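Local coordinates for protein glutathione S-transferase (Agrobacterium tumefaciens, PDB 2YCD) that probably conjugates glutathione to electrophilic compounds, as expected of a bacterial glutathione transferase, and binds S-(p-nitrobenzyl)glutathione, at residues Pro15-Thr20 against Trp40-Val45; Ile89-Ala94 against Gly99-Asp104. All coordinates share one frame; numbering follows the deposited sequence. Where two conformers were deposited one is given.

Contact 1. Residues Pro15-Thr20 against Trp40-Val45; sequences PNPTIT and WALEEV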
# COMPACT_ATOMS: atom_id res chain seq x y z
N PRO A 15 8.59 -6.61 26.60
CA PRO A 15 9.89 -6.29 26.00
C PRO A 15 9.77 -5.21 24.93
O PRO A 15 8.84 -5.22 24.13
CB PRO A 15 10.30 -7.62 25.37
CG PRO A 15 9.03 -8.29 25.04
CD PRO A 15 8.04 -7.88 26.10
N ASN A 16 10.71 -4.27 24.94
CA ASN A 16 10.86 -3.30 23.85
C ASN A 16 11.00 -4.03 22.52
O ASN A 16 11.60 -5.10 22.46
CB ASN A 16 12.15 -2.51 24.07
CG ASN A 16 12.13 -1.66 25.34
OD1 ASN A 16 11.07 -1.31 25.88
ND2 ASN A 16 13.32 -1.32 25.81
N PRO A 17 10.47 -3.45 21.44
CA PRO A 17 10.67 -4.04 20.12
C PRO A 17 12.04 -3.70 19.53
O PRO A 17 12.70 -2.73 19.94
CB PRO A 17 9.55 -3.40 19.29
CG PRO A 17 9.42 -2.04 19.88
CD PRO A 17 9.63 -2.24 21.38
N THR A 18 12.47 -4.54 18.59
CA THR A 18 13.71 -4.36 17.85
C THR A 18 13.38 -4.26 16.36
O THR A 18 12.64 -5.09 15.83
CB THR A 18 14.67 -5.54 18.08
OG1 THR A 18 14.99 -5.60 19.47
CG2 THR A 18 15.96 -5.35 17.27
N ILE A 19 13.90 -3.23 15.70
CA ILE A 19 13.66 -3.06 14.27
C ILE A 19 14.94 -3.18 13.47
O ILE A 19 16.03 -2.82 13.94
CB ILE A 19 12.95 -1.74 13.97
CG1 ILE A 19 13.87 -0.57 14.24
CG2 ILE A 19 11.63 -1.64 14.77
CD1 ILE A 19 13.26 0.77 13.83
N THR A 20 14.85 -3.71 12.26
CA THR A 20 16.03 -3.79 11.41
C THR A 20 16.16 -2.55 10.55
O THR A 20 15.15 -1.96 10.10
CB THR A 20 16.01 -5.03 10.50
OG1 THR A 20 14.76 -5.05 9.80
CG2 THR A 20 16.19 -6.33 11.32
N TRP A 40 9.49 7.03 14.04
CA TRP A 40 8.65 8.17 14.38
C TRP A 40 7.40 7.73 15.15
O TRP A 40 7.05 8.32 16.20
CB TRP A 40 8.32 8.93 13.08
CG TRP A 40 7.56 10.24 13.24
CD1 TRP A 40 7.19 10.86 14.42
CD2 TRP A 40 7.08 11.08 12.18
NE1 TRP A 40 6.51 12.03 14.14
CE2 TRP A 40 6.42 12.18 12.78
CE3 TRP A 40 7.12 10.98 10.78
CZ2 TRP A 40 5.82 13.19 12.02
CZ3 TRP A 40 6.54 11.99 10.02
CH2 TRP A 40 5.89 13.09 10.65
N ALA A 41 6.74 6.66 14.71
CA ALA A 41 5.59 6.14 15.44
C ALA A 41 5.96 5.74 16.87
O ALA A 41 5.23 6.05 17.83
CB ALA A 41 4.96 4.96 14.68
N LEU A 42 7.06 5.01 17.02
CA LEU A 42 7.52 4.62 18.36
C LEU A 42 7.79 5.84 19.24
O LEU A 42 7.42 5.85 20.42
CB LEU A 42 8.75 3.71 18.27
CG LEU A 42 8.48 2.35 17.62
CD1 LEU A 42 9.77 1.68 17.15
CD2 LEU A 42 7.72 1.42 18.58
N GLU A 43 8.42 6.86 18.68
CA GLU A 43 8.67 8.07 19.47
C GLU A 43 7.40 8.84 19.83
O GLU A 43 7.31 9.39 20.94
CB GLU A 43 9.68 8.97 18.74
CG GLU A 43 11.12 8.40 18.74
CD GLU A 43 11.74 8.38 20.12
OE1 GLU A 43 11.18 8.97 21.06
OE2 GLU A 43 12.83 7.77 20.26
N GLU A 44 6.40 8.84 18.94
CA GLU A 44 5.13 9.52 19.24
C GLU A 44 4.42 8.87 20.41
O GLU A 44 3.81 9.56 21.22
CB GLU A 44 4.20 9.56 18.01
CG GLU A 44 4.65 10.54 16.92
CD GLU A 44 4.33 12.01 17.22
OE1 GLU A 44 3.51 12.29 18.13
OE2 GLU A 44 4.90 12.87 16.52
N VAL A 45 4.50 7.54 20.52
CA VAL A 45 3.81 6.84 21.60
C VAL A 45 4.69 6.65 22.84
O VAL A 45 4.21 6.17 23.88
CB VAL A 45 3.17 5.50 21.14
CG1 VAL A 45 2.24 5.72 19.93
CG2 VAL A 45 4.24 4.45 20.81
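Glu44 OE2 is gripped from two quarters on the helix that sends Leu42 against Pro17 and Ile19: the indole of Trp40, one turn back, gives it a hydrogen bond (NE1 of Trp40 to OE2 of Glu44, 3.0 Å), and Arg210 adds a salt bridge. The tryptophan bond is bent, with an N-H...O angle of 145°; it uses the anti lone pair of OE2 and leaves the indole plane by 19°. Two partners on one oxygen should restrict the carboxylate's rotation and favour its charged form. Across the contact itself everything is apolar. With chi1 of Leu42 at -66° its branch lies beside the backbone N, and the two methyls face different residues of 15-20. CD2 meets the ring of buried Pro17 at CG, 4.1 Å away, ring and branch passing alongside one another and pointing opposite ways. CD1 faces Ile19, a loose and doubtful approach because Ile19 has a second conformer. This is the helix-on-sheet layer of the beta-alpha-beta unit of a thioredoxin-like domain: strand 18-22 runs parallel to strand 50-54, and helix 35-45 links them. A branched leucine suits the helix face turned to the sheet, since its methyls can face two residues at once. Pro17 offers a compact apolar ring where the chain enters the strand, while Ile19, beta-branched, is at home in it and also packs on Val51 and Tyr76.

Contact 2. Residues Ile89-Ala94 against Gly99-Asp104; sequences IVMHIA and GLLPED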
# COMPACT_ATOMS: atom_id res chain seq x y z
N ILE A 89 3.54 -2.19 10.45
CA ILE A 89 4.26 -1.99 11.70
C ILE A 89 3.74 -0.72 12.39
O ILE A 89 3.41 -0.73 13.58
CB ILE A 89 5.79 -1.94 11.46
CG1 ILE A 89 6.30 -3.30 10.96
CG2 ILE A 89 6.52 -1.55 12.77
CD1 ILE A 89 7.71 -3.22 10.34
N VAL A 90 3.63 0.36 11.63
CA VAL A 90 2.99 1.57 12.14
C VAL A 90 1.56 1.30 12.60
O VAL A 90 1.19 1.72 13.71
CB VAL A 90 3.06 2.71 11.11
CG1 VAL A 90 2.19 3.89 11.53
CG2 VAL A 90 4.53 3.15 10.92
N MET A 91 0.80 0.51 11.84
CA MET A 91 -0.56 0.16 12.26
C MET A 91 -0.57 -0.54 13.62
O MET A 91 -1.35 -0.19 14.50
CB MET A 91 -1.22 -0.75 11.21
CG MET A 91 -2.68 -1.04 11.51
SD MET A 91 -3.72 0.41 11.27
CE MET A 91 -4.01 0.31 9.51
N HIS A 92 0.30 -1.53 13.78
CA HIS A 92 0.38 -2.28 15.04
C HIS A 92 0.72 -1.40 16.23
O HIS A 92 0.08 -1.51 17.30
CB HIS A 92 1.39 -3.42 14.90
CG HIS A 92 1.59 -4.21 16.16
ND1 HIS A 92 0.64 -5.09 16.64
CD2 HIS A 92 2.62 -4.25 17.04
CE1 HIS A 92 1.09 -5.65 17.75
NE2 HIS A 92 2.28 -5.15 18.02
N ILE A 93 1.70 -0.53 16.06
CA ILE A 93 2.07 0.42 17.10
C ILE A 93 0.87 1.31 17.45
O ILE A 93 0.56 1.52 18.63
CB ILE A 93 3.28 1.27 16.64
CG1 ILE A 93 4.51 0.37 16.48
CG2 ILE A 93 3.58 2.40 17.66
CD1 ILE A 93 5.65 0.98 15.63
N ALA A 94 0.19 1.81 16.42
CA ALA A 94 -0.94 2.71 16.60
C ALA A 94 -2.16 2.03 17.24
O ALA A 94 -2.98 2.70 17.87
CB ALA A 94 -1.35 3.31 15.27
N GLY A 99 -2.71 7.85 20.84
CA GLY A 99 -2.13 9.02 20.23
C GLY A 99 -1.88 8.98 18.73
O GLY A 99 -1.44 9.99 18.15
N LEU A 100 -2.14 7.84 18.10
CA LEU A 100 -1.93 7.72 16.65
C LEU A 100 -3.18 7.30 15.86
O LEU A 100 -3.19 7.41 14.63
CB LEU A 100 -0.78 6.75 16.36
CG LEU A 100 0.63 7.25 16.71
CD1 LEU A 100 1.69 6.23 16.36
CD2 LEU A 100 0.92 8.58 16.02
N LEU A 101 -4.20 6.81 16.56
CA LEU A 101 -5.49 6.49 15.94
C LEU A 101 -6.59 7.03 16.84
O LEU A 101 -6.51 6.90 18.06
CB LEU A 101 -5.64 4.98 15.75
CG LEU A 101 -4.87 4.31 14.60
CD1 LEU A 101 -5.08 2.80 14.63
CD2 LEU A 101 -5.27 4.88 13.23
N PRO A 102 -7.60 7.67 16.25
CA PRO A 102 -8.67 8.17 17.13
C PRO A 102 -9.54 7.03 17.64
O PRO A 102 -9.58 5.94 17.07
CB PRO A 102 -9.45 9.12 16.22
CG PRO A 102 -9.21 8.61 14.83
CD PRO A 102 -7.82 8.03 14.84
N GLU A 103 -10.22 7.28 18.76
CA GLU A 103 -11.09 6.29 19.37
C GLU A 103 -12.41 6.11 18.62
O GLU A 103 -12.91 5.00 18.47
CB GLU A 103 -11.36 6.65 20.83
CG GLU A 103 -10.11 6.60 21.71
CD GLU A 103 -9.47 5.23 21.73
OE1 GLU A 103 -10.16 4.23 21.41
OE2 GLU A 103 -8.27 5.14 22.07
N ASP A 104 -12.97 7.22 18.13
CA ASP A 104 -14.23 7.15 17.40
C ASP A 104 -14.06 6.28 16.16
O ASP A 104 -13.12 6.47 15.38
CB ASP A 104 -14.69 8.54 17.00
CG ASP A 104 -15.92 8.51 16.12
OD1 ASP A 104 -17.04 8.48 16.68
OD2 ASP A 104 -15.78 8.51 14.88
O HOH W 1 -3.17 5.25 18.92
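The last residue of the 89-94 segment comes close to the returning chain, the CA atoms of Ala94 and Leu100 lying 5.1 Å apart, and a water joins the two backbones. It appears to donate to the carbonyl O of Ala94 at 2.8 Å, although other acceptors compete for its protons, and it accepts from the N of Leu100 at 2.9 Å, so polar groups near a helix end and in an irregular loop are linked without touching. Ala94 is the focus of the side-chain packing. Its CB lies 3.7 Å from the CB of Leu100, and the CG of Leu101 approaches that same methyl to 3.7 Å, so two consecutive leucines converge on one small group. Alanine fits because its short side chain lets the loop come this close to the helix backbone. Beyond Ala94 the two leucines diverge. Leu100 carries its CD1 to CG2 of Ile93, a loose 4.5 Å contact, and also packs on Ile179 of helix 176-185. Leu101 lays CD1 against Ala94 as well, and packs on Arg108 and Thr111 of helix 105-135. Gly99, just ahead of the pair, takes a positive phi of 110°, which glycine tolerates readily since it has no CB to press on the preceding carbonyl. At the far end Asp104 is the N-cap of helix 105-135, its OD2 accepting a hydrogen bond from the N of Arg107. The loop 99-104 belongs to the interdomain linker of the glutathione transferase fold, packed here against the last helix of the thioredoxin-like domain before the chain enters the all-helical C-terminal domain.

Overall arrangement
From the N terminus, the chain passes through strand 18-22 and helix 35-45, and contact 1 closes this first loop within the beta-alpha-beta unit. After the remaining strands of the four-stranded sheet, helix 86-96 begins; contact 2 then closes a much shorter loop before helix 105-135. The two loops follow in series, neither nesting nor crossing, yet their centres lie about 13 Å apart and they touch. Leu42 CD2 meets Ile93 CD1 at 3.6 Å, and Val45 CG1 meets Leu100 CD1 at 3.6 Å. Helix 35-45 therefore packs against the sheet through strand 18-22 and also on helix 86-96 and the loop that follows it, tying the sheet layer to the domain linker.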